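PDB 2C3G: alpha-amylase G-6 from Bacillus halodurans, which probably binds starch, the piece here being the family 26 carbohydrate-binding module of the longer amylase. Local coordinates for residues R82-W87 with W92-P97; P34-A39 with R61-D66; I9-P14 with N70-P75. One frame throughout, in Å; residues are numbered along the deposited sequence.

Interaction 1: R82-W87 with W92-P97. With CD (cadmium ion), chain C.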
loop_
_atom_site.group_PDB
_atom_site.type_symbol
_atom_site.label_atom_id
_atom_site.label_comp_id
_atom_site.label_asym_id
_atom_site.label_seq_id
_atom_site.Cartn_x
_atom_site.Cartn_y
_atom_site.Cartn_z
ATOM N N ARG A 82 7.357 3.754 -4.765
ATOM C CA ARG A 82 7.881 4.029 -3.410
ATOM C C ARG A 82 8.874 2.891 -3.119
ATOM O O ARG A 82 8.657 1.833 -3.642
ATOM C CB ARG A 82 6.744 3.765 -2.409
ATOM C CG ARG A 82 5.630 4.736 -2.302
ATOM C CD ARG A 82 5.667 5.485 -1.004
ATOM N NE ARG A 82 5.678 6.887 -1.337
ATOM C CZ ARG A 82 5.994 7.887 -0.534
ATOM N NH1 ARG A 82 5.941 9.107 -1.027
ATOM N NH2 ARG A 82 6.350 7.703 0.717
ATOM N N ASP A 83 9.937 2.937 -2.317
ATOM C CA ASP A 83 11.037 3.874 -2.072
ATOM C C ASP A 83 11.169 4.519 -0.675
ATOM O O ASP A 83 12.277 4.708 -0.203
ATOM C CB ASP A 83 11.478 4.658 -3.319
ATOM C CG ASP A 83 12.366 5.845 -3.010
ATOM O OD1 ASP A 83 13.595 5.813 -3.300
ATOM O OD2 ASP A 83 11.887 6.886 -2.525
ATOM N N GLN A 84 10.050 4.749 0.003
ATOM C CA GLN A 84 10.012 5.323 1.344
ATOM C C GLN A 84 8.629 5.006 1.977
ATOM O O GLN A 84 7.661 4.865 1.258
ATOM C CB GLN A 84 10.250 6.840 1.254
ATOM C CG GLN A 84 10.436 7.558 2.579
ATOM C CD GLN A 84 10.627 9.087 2.443
ATOM O OE1 GLN A 84 11.245 9.726 3.319
ATOM N NE2 GLN A 84 10.080 9.666 1.395
ATOM N N ASP A 85 8.544 4.862 3.304
ATOM C CA ASP A 85 7.229 4.863 3.992
ATOM C C ASP A 85 6.630 6.287 3.798
ATOM O O ASP A 85 7.380 7.167 3.442
ATOM C CB ASP A 85 7.405 4.571 5.497
ATOM C CG ASP A 85 8.409 3.479 5.799
ATOM O OD1 ASP A 85 9.183 3.640 6.762
ATOM O OD2 ASP A 85 8.502 2.398 5.190
ATOM N N GLY A 86 5.325 6.587 3.905
ATOM C CA GLY A 86 4.212 5.721 3.754
ATOM C C GLY A 86 2.790 6.210 4.051
ATOM O O GLY A 86 2.069 5.336 4.290
ATOM N N TRP A 87 2.369 7.491 4.060
ATOM C CA TRP A 87 0.909 7.848 4.284
ATOM C C TRP A 87 0.222 8.517 3.094
ATOM O O TRP A 87 0.511 9.671 2.766
ATOM C CB TRP A 87 0.634 8.750 5.532
ATOM C CG TRP A 87 1.204 8.286 6.770
ATOM C CD1 TRP A 87 2.531 8.138 7.039
ATOM C CD2 TRP A 87 0.501 7.875 7.953
ATOM N NE1 TRP A 87 2.701 7.653 8.314
ATOM C CE2 TRP A 87 1.467 7.485 8.898
ATOM C CE3 TRP A 87 -0.861 7.794 8.308
ATOM C CZ2 TRP A 87 1.127 7.013 10.190
ATOM C CZ3 TRP A 87 -1.206 7.315 9.572
ATOM C CH2 TRP A 87 -0.210 6.949 10.507
ATOM N N TRP A 92 0.928 11.977 -0.947
ATOM C CA TRP A 92 1.856 11.281 -0.081
ATOM C C TRP A 92 2.480 12.179 0.989
ATOM O O TRP A 92 2.912 13.308 0.720
ATOM C CB TRP A 92 2.936 10.603 -0.896
ATOM C CG TRP A 92 2.443 9.404 -1.654
ATOM C CD1 TRP A 92 2.082 9.366 -2.957
ATOM C CD2 TRP A 92 2.276 8.065 -1.151
ATOM N NE1 TRP A 92 1.698 8.093 -3.316
ATOM C CE2 TRP A 92 1.815 7.267 -2.227
ATOM C CE3 TRP A 92 2.499 7.452 0.085
ATOM C CZ2 TRP A 92 1.548 5.906 -2.091
ATOM C CZ3 TRP A 92 2.242 6.108 0.218
ATOM C CH2 TRP A 92 1.763 5.337 -0.868
ATOM N N HIS A 93 2.504 11.656 2.212
ATOM C CA HIS A 93 3.181 12.290 3.346
ATOM C C HIS A 93 4.048 11.223 3.985
ATOM O O HIS A 93 3.630 10.060 4.041
ATOM C CB HIS A 93 2.185 12.766 4.421
ATOM C CG HIS A 93 1.148 13.721 3.931
ATOM N ND1 HIS A 93 1.233 15.086 4.146
ATOM C CD2 HIS A 93 -0.031 13.510 3.296
ATOM C CE1 HIS A 93 0.169 15.671 3.626
ATOM N NE2 HIS A 93 -0.611 14.739 3.104
ATOM N N VAL A 94 5.227 11.622 4.487
ATOM C CA VAL A 94 6.106 10.709 5.232
ATOM C C VAL A 94 5.628 10.392 6.640
ATOM O O VAL A 94 5.664 9.224 7.042
ATOM C CB VAL A 94 7.612 11.154 5.263
ATOM C CG1 VAL A 94 8.096 11.432 3.856
ATOM C CG2 VAL A 94 7.844 12.376 6.214
ATOM N N ASP A 95 5.211 11.429 7.380
ATOM C CA ASP A 95 4.518 11.266 8.657
ATOM C C ASP A 95 3.014 11.539 8.512
ATOM O O ASP A 95 2.585 12.213 7.575
ATOM C CB ASP A 95 5.097 12.179 9.750
ATOM C CG ASP A 95 6.628 12.319 9.680
ATOM O OD1 ASP A 95 7.352 11.284 9.698
ATOM O OD2 ASP A 95 7.179 13.441 9.616
ATOM N N ARG A 96 2.228 11.030 9.462
ATOM C CA ARG A 96 0.787 11.259 9.515
ATOM C C ARG A 96 0.415 12.738 9.287
ATOM O O ARG A 96 0.980 13.612 9.939
ATOM C CB ARG A 96 0.235 10.768 10.851
ATOM C CG ARG A 96 -1.270 10.568 10.858
ATOM C CD ARG A 96 -1.764 9.832 12.071
ATOM N NE ARG A 96 -3.200 9.965 12.240
ATOM C CZ ARG A 96 -3.920 9.258 13.093
ATOM N NH1 ARG A 96 -3.351 8.347 13.874
ATOM N NH2 ARG A 96 -5.220 9.460 13.168
ATOM N N PRO A 97 -0.486 13.023 8.338
ATOM C CA PRO A 97 -0.995 14.394 8.157
ATOM C C PRO A 97 -1.731 14.906 9.407
ATOM O O PRO A 97 -2.412 14.138 10.107
ATOM C CB PRO A 97 -1.942 14.273 6.959
ATOM C CG PRO A 97 -1.546 13.022 6.274
ATOM C CD PRO A 97 -1.024 12.097 7.323
HETATM CD CD CD C . -2.851 15.176 2.618
HETATM O O HOH W 1 -2.911 16.683 4.331
#
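Trp-87 and His-93 form an antiparallel hydrogen-bonded pair at the heart of the hairpin made by strands 86-88 and 92-93. Trp-87 N donates to His-93 O at 2.9 Å, and His-93 N returns the bond to Trp-87 O, also at 2.9 Å. Both side chains lie on the same face of the sheet, where His-93 NE2 binds a cadmium ion at 2.3 Å; a water and Asp-89 are further ligands.

Two arginines pack on indoles. The Arg-82 chain bends at chi2 (-110°) and chi3 (125°), which lays its guanidinium flat on Trp-92, centres 4.2 Å apart and planes only 8° from parallel, the two side chains running in opposite directions. Arg-82 CD sits over the six-membered ring of Trp-92, 3.8 Å from its centroid, and Arg-82 NH1 ends 3.4 Å from Trp-92 CB. A hydrogen bond from Arg-82 NH2 to Gln-84 O, approaching from above the carbonyl plane, helps to fix the turn of the guanidinium.

Arg-96 uses its methylenes instead. Arg-96 CB stands over the Trp-87 six-membered ring, 3.7 Å from the centroid, and the extended chain carries Arg-96 CG past Trp-87 CZ3 at 3.5 Å before the guanidinium meets Glu-46 in a salt bridge. With an alanine at Trp-87, the Arg-96 methylenes would probably lose the surface they lie across and Tyr-10 its stacking partner on the opposite face.

Strand 86-88 pairs antiparallel with 92-93 and parallel with 6-12, while Trp-92 reaches Leu-62 and Phe-64 of strand 59-66 in the other sheet.

Interaction 2: P34-A39 with R61-D66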
loop_
_atom_site.group_PDB
_atom_site.type_symbol
_atom_site.label_atom_id
_atom_site.label_comp_id
_atom_site.label_asym_id
_atom_site.label_seq_id
_atom_site.Cartn_x
_atom_site.Cartn_y
_atom_site.Cartn_z
ATOM N N PRO A 34 2.505 -10.517 -4.626
ATOM C CA PRO A 34 1.122 -10.990 -4.640
ATOM C C PRO A 34 0.420 -10.895 -6.001
ATOM O O PRO A 34 0.744 -10.063 -6.847
ATOM C CB PRO A 34 0.442 -10.031 -3.660
ATOM C CG PRO A 34 1.210 -8.759 -3.814
ATOM C CD PRO A 34 2.622 -9.216 -3.943
ATOM N N THR A 35 -0.544 -11.792 -6.179
ATOM C CA THR A 35 -1.566 -11.730 -7.212
ATOM C C THR A 35 -2.427 -10.478 -6.977
ATOM O O THR A 35 -2.501 -9.981 -5.849
ATOM C CB THR A 35 -2.427 -13.020 -7.077
ATOM O OG1 THR A 35 -1.765 -14.117 -7.717
ATOM C CG2 THR A 35 -3.726 -12.916 -7.814
ATOM N N TRP A 36 -3.078 -9.974 -8.022
ATOM C CA TRP A 36 -4.049 -8.880 -7.890
ATOM C C TRP A 36 -5.179 -9.255 -6.912
ATOM O O TRP A 36 -5.683 -8.414 -6.167
ATOM C CB TRP A 36 -4.595 -8.508 -9.270
ATOM C CG TRP A 36 -5.615 -7.403 -9.313
ATOM C CD1 TRP A 36 -6.955 -7.545 -9.508
ATOM C CD2 TRP A 36 -5.381 -5.990 -9.204
ATOM N NE1 TRP A 36 -7.578 -6.319 -9.514
ATOM C CE2 TRP A 36 -6.637 -5.344 -9.327
ATOM C CE3 TRP A 36 -4.239 -5.199 -8.997
ATOM C CZ2 TRP A 36 -6.782 -3.946 -9.258
ATOM C CZ3 TRP A 36 -4.387 -3.811 -8.927
ATOM C CH2 TRP A 36 -5.647 -3.203 -9.057
ATOM N N SER A 37 -5.544 -10.532 -6.902
ATOM C CA SER A 37 -6.637 -11.027 -6.075
ATOM C C SER A 37 -6.143 -11.616 -4.752
ATOM O O SER A 37 -6.949 -11.845 -3.848
ATOM C CB SER A 37 -7.442 -12.088 -6.842
ATOM O OG SER A 37 -6.862 -13.384 -6.670
ATOM N N GLU A 38 -4.836 -11.879 -4.658
ATOM C CA GLU A 38 -4.202 -12.356 -3.428
ATOM C C GLU A 38 -3.416 -11.252 -2.677
ATOM O O GLU A 38 -2.759 -11.529 -1.668
ATOM C CB GLU A 38 -3.332 -13.587 -3.713
ATOM C CG GLU A 38 -1.833 -13.456 -3.419
ATOM C CD GLU A 38 -1.087 -14.785 -3.489
ATOM O OE1 GLU A 38 -1.581 -15.780 -2.895
ATOM O OE2 GLU A 38 -0.002 -14.842 -4.132
ATOM N N ALA A 39 -3.493 -10.013 -3.177
ATOM C CA ALA A 39 -2.964 -8.838 -2.474
ATOM C C ALA A 39 -3.344 -8.848 -0.978
ATOM O O ALA A 39 -4.499 -9.149 -0.624
ATOM C CB ALA A 39 -3.431 -7.537 -3.148
ATOM N N ARG A 61 6.380 -0.926 -6.459
ATOM C CA ARG A 61 5.388 -0.224 -7.256
ATOM C C ARG A 61 4.064 -0.658 -6.682
ATOM O O ARG A 61 3.840 -1.842 -6.533
ATOM C CB ARG A 61 5.480 -0.644 -8.732
ATOM C CG ARG A 61 5.940 0.447 -9.665
ATOM C CD ARG A 61 7.116 0.052 -10.510
ATOM N NE ARG A 61 7.411 1.065 -11.533
ATOM C CZ ARG A 61 8.610 1.595 -11.762
ATOM N NH1 ARG A 61 8.755 2.502 -12.705
ATOM N NH2 ARG A 61 9.666 1.240 -11.048
ATOM N N LEU A 62 3.185 0.286 -6.348
ATOM C CA LEU A 62 1.951 -0.096 -5.647
ATOM C C LEU A 62 0.614 0.526 -6.097
ATOM O O LEU A 62 0.542 1.639 -6.607
ATOM C CB LEU A 62 2.135 0.034 -4.122
ATOM C CG LEU A 62 2.262 1.432 -3.490
ATOM C CD1 LEU A 62 0.888 2.056 -3.273
ATOM C CD2 LEU A 62 3.051 1.352 -2.195
ATOM N N LEU A 63 -0.451 -0.230 -5.888
ATOM C CA LEU A 63 -1.805 0.300 -6.033
ATOM C C LEU A 63 -2.636 -0.127 -4.826
ATOM O O LEU A 63 -2.423 -1.192 -4.270
ATOM C CB LEU A 63 -2.471 -0.219 -7.318
ATOM C CG LEU A 63 -1.834 0.088 -8.674
ATOM C CD1 LEU A 63 -1.153 -1.161 -9.238
ATOM C CD2 LEU A 63 -2.862 0.600 -9.645
ATOM N N PHE A 64 -3.582 0.719 -4.445
ATOM C CA PHE A 64 -4.624 0.364 -3.489
ATOM C C PHE A 64 -5.823 -0.185 -4.248
ATOM O O PHE A 64 -6.085 0.219 -5.383
ATOM C CB PHE A 64 -5.022 1.592 -2.663
ATOM C CG PHE A 64 -3.857 2.244 -1.984
ATOM C CD1 PHE A 64 -3.219 1.606 -0.924
ATOM C CD2 PHE A 64 -3.363 3.461 -2.436
ATOM C CE1 PHE A 64 -2.109 2.186 -0.303
ATOM C CE2 PHE A 64 -2.252 4.059 -1.816
ATOM C CZ PHE A 64 -1.621 3.420 -0.755
ATOM N N LYS A 65 -6.529 -1.122 -3.621
ATOM C CA LYS A 65 -7.741 -1.716 -4.170
ATOM C C LYS A 65 -8.651 -2.254 -3.065
ATOM O O LYS A 65 -8.198 -2.523 -1.955
ATOM C CB LYS A 65 -7.390 -2.847 -5.138
ATOM C CG LYS A 65 -6.659 -4.027 -4.536
ATOM C CD LYS A 65 -6.342 -5.079 -5.599
ATOM C CE LYS A 65 -7.593 -5.768 -6.098
ATOM N NZ LYS A 65 -8.062 -6.790 -5.150
ATOM N N ASP A 66 -9.936 -2.415 -3.361
ATOM C CA ASP A 66 -10.778 -3.203 -2.459
ATOM C C ASP A 66 -11.057 -4.588 -3.030
ATOM O O ASP A 66 -10.523 -4.943 -4.084
ATOM C CB ASP A 66 -12.049 -2.454 -1.980
ATOM C CG ASP A 66 -12.999 -2.046 -3.104
ATOM O OD1 ASP A 66 -12.986 -2.639 -4.199
ATOM O OD2 ASP A 66 -13.829 -1.124 -2.951
HETATM O O HOH W 2 -6.978 -8.218 -3.533
#
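Trp-36 and Ser-37 are the central residues of a type I turn in the loop between strands 20-28 and 43-46, and Trp-36 O faces Lys-65 of the extended strand 59-66. A weak hydrogen bond from Glu-38 N to Thr-35 O spans the turn.

One lysine makes nearly the whole contact. Lys-65 CG lies between the backbone N and the carbonyl carbon (chi1 63°), and further bends at chi3 and chi4 bring the end of the chain across one face of the Trp-36 indole. Lys-65 CE comes down over the Trp-36 five-membered ring, 3.5 Å from its centroid, in a CH-pi contact. Its nearest ring atom is Trp-36 CE2, 3.4 Å from Lys-65 CE, while CD lies over the CD2-CE2 bond shared by the two rings. The ammonium stands farther up, with Lys-65 NZ 4.5 Å from the centroid of the Trp-36 five-membered ring and 13° off the ring normal, a cation-pi arrangement. Lys-65 NZ also donates to the carbonyl of the same tryptophan, at 3.1 Å from Trp-36 O and tilted out of the carbonyl plane. A second, weak bond runs from NZ to Asp-66 O. A water donates to Trp-36 O at 2.9 Å; its modelled approach to NZ is too short to be trusted.

Farther along the indole, Leu-63 CD1 meets the edge at Trp-36 CZ3, 4.2 Å away, the two side chains crossing at about a right angle. Tyr-23 adds an edge-to-face contact with Trp-36.

Backbone carbonyl and ring together hold the ammonium, so a charge on a buried lysine is probably eased by dipoles and pi electrons, and the lysine chain covers one face of the loop tryptophan.

Interaction 3: I9-P14 with N70-P75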
loop_
_atom_site.group_PDB
_atom_site.type_symbol
_atom_site.label_atom_id
_atom_site.label_comp_id
_atom_site.label_asym_id
_atom_site.label_seq_id
_atom_site.Cartn_x
_atom_site.Cartn_y
_atom_site.Cartn_z
ATOM N N ILE A 9 3.085 1.283 4.604
ATOM C CA ILE A 9 2.239 2.161 3.829
ATOM C C ILE A 9 0.930 2.314 4.578
ATOM O O ILE A 9 0.374 1.328 5.043
ATOM C CB ILE A 9 2.105 1.636 2.335
ATOM C CG1 ILE A 9 3.267 2.165 1.480
ATOM C CG2 ILE A 9 0.908 2.227 1.613
ATOM C CD1 ILE A 9 4.504 1.426 1.561
ATOM N N TYR A 10 0.478 3.556 4.746
ATOM C CA TYR A 10 -0.820 3.835 5.358
ATOM C C TYR A 10 -1.716 4.426 4.310
ATOM O O TYR A 10 -1.297 5.274 3.537
ATOM C CB TYR A 10 -0.732 4.824 6.518
ATOM C CG TYR A 10 0.103 4.365 7.674
ATOM C CD1 TYR A 10 -0.489 3.849 8.826
ATOM C CD2 TYR A 10 1.489 4.443 7.610
ATOM C CE1 TYR A 10 0.293 3.430 9.902
ATOM C CE2 TYR A 10 2.282 4.032 8.658
ATOM C CZ TYR A 10 1.681 3.528 9.795
ATOM O OH TYR A 10 2.466 3.125 10.818
ATOM N N PHE A 11 -2.954 3.958 4.295
ATOM C CA PHE A 11 -3.906 4.368 3.299
ATOM C C PHE A 11 -5.157 4.961 3.940
ATOM O O PHE A 11 -5.781 4.336 4.774
ATOM C CB PHE A 11 -4.260 3.138 2.464
ATOM C CG PHE A 11 -5.234 3.411 1.376
ATOM C CD1 PHE A 11 -5.072 4.517 0.546
ATOM C CD2 PHE A 11 -6.296 2.568 1.179
ATOM C CE1 PHE A 11 -5.972 4.782 -0.463
ATOM C CE2 PHE A 11 -7.214 2.824 0.186
ATOM C CZ PHE A 11 -7.045 3.942 -0.644
ATOM N N LYS A 12 -5.526 6.167 3.532
ATOM C CA LYS A 12 -6.787 6.736 3.959
ATOM C C LYS A 12 -7.853 6.294 2.979
ATOM O O LYS A 12 -7.945 6.819 1.850
ATOM C CB LYS A 12 -6.719 8.251 4.073
ATOM C CG LYS A 12 -7.967 8.795 4.682
ATOM C CD LYS A 12 -7.691 9.754 5.783
ATOM C CE LYS A 12 -8.260 11.089 5.431
ATOM N NZ LYS A 12 -8.452 11.934 6.650
ATOM N N LYS A 13 -8.618 5.287 3.402
ATOM C CA LYS A 13 -9.577 4.608 2.530
ATOM C C LYS A 13 -10.791 5.494 2.276
ATOM O O LYS A 13 -11.357 6.056 3.227
ATOM C CB LYS A 13 -10.011 3.270 3.143
ATOM C CG LYS A 13 -10.973 2.449 2.286
ATOM C CD LYS A 13 -11.598 1.262 3.063
ATOM C CE LYS A 13 -12.814 1.646 3.931
ATOM N NZ LYS A 13 -13.922 2.354 3.197
ATOM N N PRO A 14 -11.168 5.664 0.998
ATOM C CA PRO A 14 -12.407 6.376 0.656
ATOM C C PRO A 14 -13.587 5.615 1.218
ATOM O O PRO A 14 -13.577 4.390 1.367
ATOM C CB PRO A 14 -12.403 6.377 -0.870
ATOM C CG PRO A 14 -10.942 6.232 -1.191
ATOM C CD PRO A 14 -10.443 5.242 -0.207
ATOM N N ASN A 70 -12.993 -1.330 -6.962
ATOM C CA ASN A 70 -12.302 -0.068 -6.703
ATOM C C ASN A 70 -10.773 -0.222 -6.669
ATOM O O ASN A 70 -10.253 -1.289 -6.311
ATOM C CB ASN A 70 -12.783 0.587 -5.405
ATOM C CG ASN A 70 -14.245 0.967 -5.443
ATOM O OD1 ASN A 70 -15.088 0.276 -4.867
ATOM N ND2 ASN A 70 -14.559 2.084 -6.103
ATOM N N GLN A 71 -10.078 0.858 -7.042
ATOM C CA GLN A 71 -8.611 0.944 -7.029
ATOM C C GLN A 71 -8.147 2.396 -7.135
ATOM O O GLN A 71 -8.920 3.278 -7.529
ATOM C CB GLN A 71 -7.998 0.123 -8.173
ATOM C CG GLN A 71 -8.224 0.731 -9.552
ATOM C CD GLN A 71 -7.422 0.050 -10.632
ATOM O OE1 GLN A 71 -6.334 0.515 -11.009
ATOM N NE2 GLN A 71 -7.946 -1.051 -11.135
ATOM N N TRP A 72 -6.879 2.629 -6.790
ATOM C CA TRP A 72 -6.274 3.955 -6.847
ATOM C C TRP A 72 -4.769 3.789 -7.009
ATOM O O TRP A 72 -4.112 3.230 -6.124
ATOM C CB TRP A 72 -6.583 4.723 -5.570
ATOM C CG TRP A 72 -6.262 6.167 -5.584
ATOM C CD1 TRP A 72 -5.384 6.822 -6.402
ATOM C CD2 TRP A 72 -6.817 7.162 -4.711
ATOM N NE1 TRP A 72 -5.361 8.163 -6.098
ATOM C CE2 TRP A 72 -6.232 8.403 -5.063
ATOM C CE3 TRP A 72 -7.761 7.131 -3.660
ATOM C CZ2 TRP A 72 -6.559 9.612 -4.399
ATOM C CZ3 TRP A 72 -8.085 8.331 -2.998
ATOM C CH2 TRP A 72 -7.486 9.555 -3.379
ATOM N N PRO A 73 -4.223 4.189 -8.160
ATOM C CA PRO A 73 -5.005 4.601 -9.335
ATOM C C PRO A 73 -5.846 3.391 -9.768
ATOM O O PRO A 73 -5.359 2.285 -9.561
ATOM C CB PRO A 73 -3.913 4.911 -10.353
ATOM C CG PRO A 73 -2.740 5.258 -9.511
ATOM C CD PRO A 73 -2.776 4.229 -8.436
ATOM N N GLY A 74 -6.999 3.535 -10.423
ATOM C CA GLY A 74 -7.257 4.492 -11.480
ATOM C C GLY A 74 -7.019 3.565 -12.669
ATOM O O GLY A 74 -5.868 3.275 -12.973
ATOM N N PRO A 75 -8.072 3.037 -13.301
ATOM C CA PRO A 75 -7.888 1.989 -14.321
ATOM C C PRO A 75 -7.060 2.489 -15.501
ATOM O O PRO A 75 -7.360 3.544 -16.065
ATOM C CB PRO A 75 -9.323 1.626 -14.754
ATOM C CG PRO A 75 -10.199 2.740 -14.276
ATOM C CD PRO A 75 -9.493 3.389 -13.107
#
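Trp-72, at the start of strand 71-82, meets Phe-11 and Pro-14 between the two sheets. Its CB points toward segment 9-14, and CG continues the reach by lying anti to the backbone N (chi1 -169°). From there the indole turns the benzene side of its ring system to the partners. Trp-72 CE3 is the first atom to touch: it lies 4.4 Å from Phe-11 CE1 and 4.1 Å from Pro-14 CG. Trp-72 CZ3, next around the ring, stands 4.0 Å from the same Pro-14 CG.

The two partners approach differently. Pro-14 CG comes to the edge of the indole, in its plane, while the Phe-11 atom arrives obliquely. Seen from Phe-11, however, Trp-72 CE3 lies at the edge of the phenyl ring, near its plane. That phenyl is brought close by its own first torsion, CG being anti to the backbone N (chi1 -179°), and the amide N of Lys-13 stands over the centre of one of its faces. Just past the strand, Lys-13 NZ donates to Pro-14 O at 2.8 Å and to Trp-17 O.

Phe-88 meets Trp-72 edge-to-face, and Phe-64 stacks on Phe-11, extending the apolar layer between the sheets. The contact itself consists wholly of carbon atoms at van der Waals distance, so it supplies hydrophobic packing with little directional preference; it covers a small area and joins the end of strand 6-12 to the start of 71-82 by a light apolar contact.

In the fold
The three contacts lie on a beta sandwich of two sheets. Interaction 1 belongs to the mixed sheet, at the hairpin of its edge, and interaction 2 places a loop against strand 59-66 of the three-stranded sheet; their centres are about 18 Å apart, on opposite sides of the chain's centre. Interaction 3 bridges the sheets, about 10 Å from interaction 2 and 14 Å from interaction 1. Along the sequence interaction 2 is nested in the loop closed by interaction 3, and interaction 1 follows both. Backbone pairing of Phe-64 with Trp-72 and the neighbouring strands 86-88 and 6-12, with Trp-92 packed on Ile-9, tie them into one compact module.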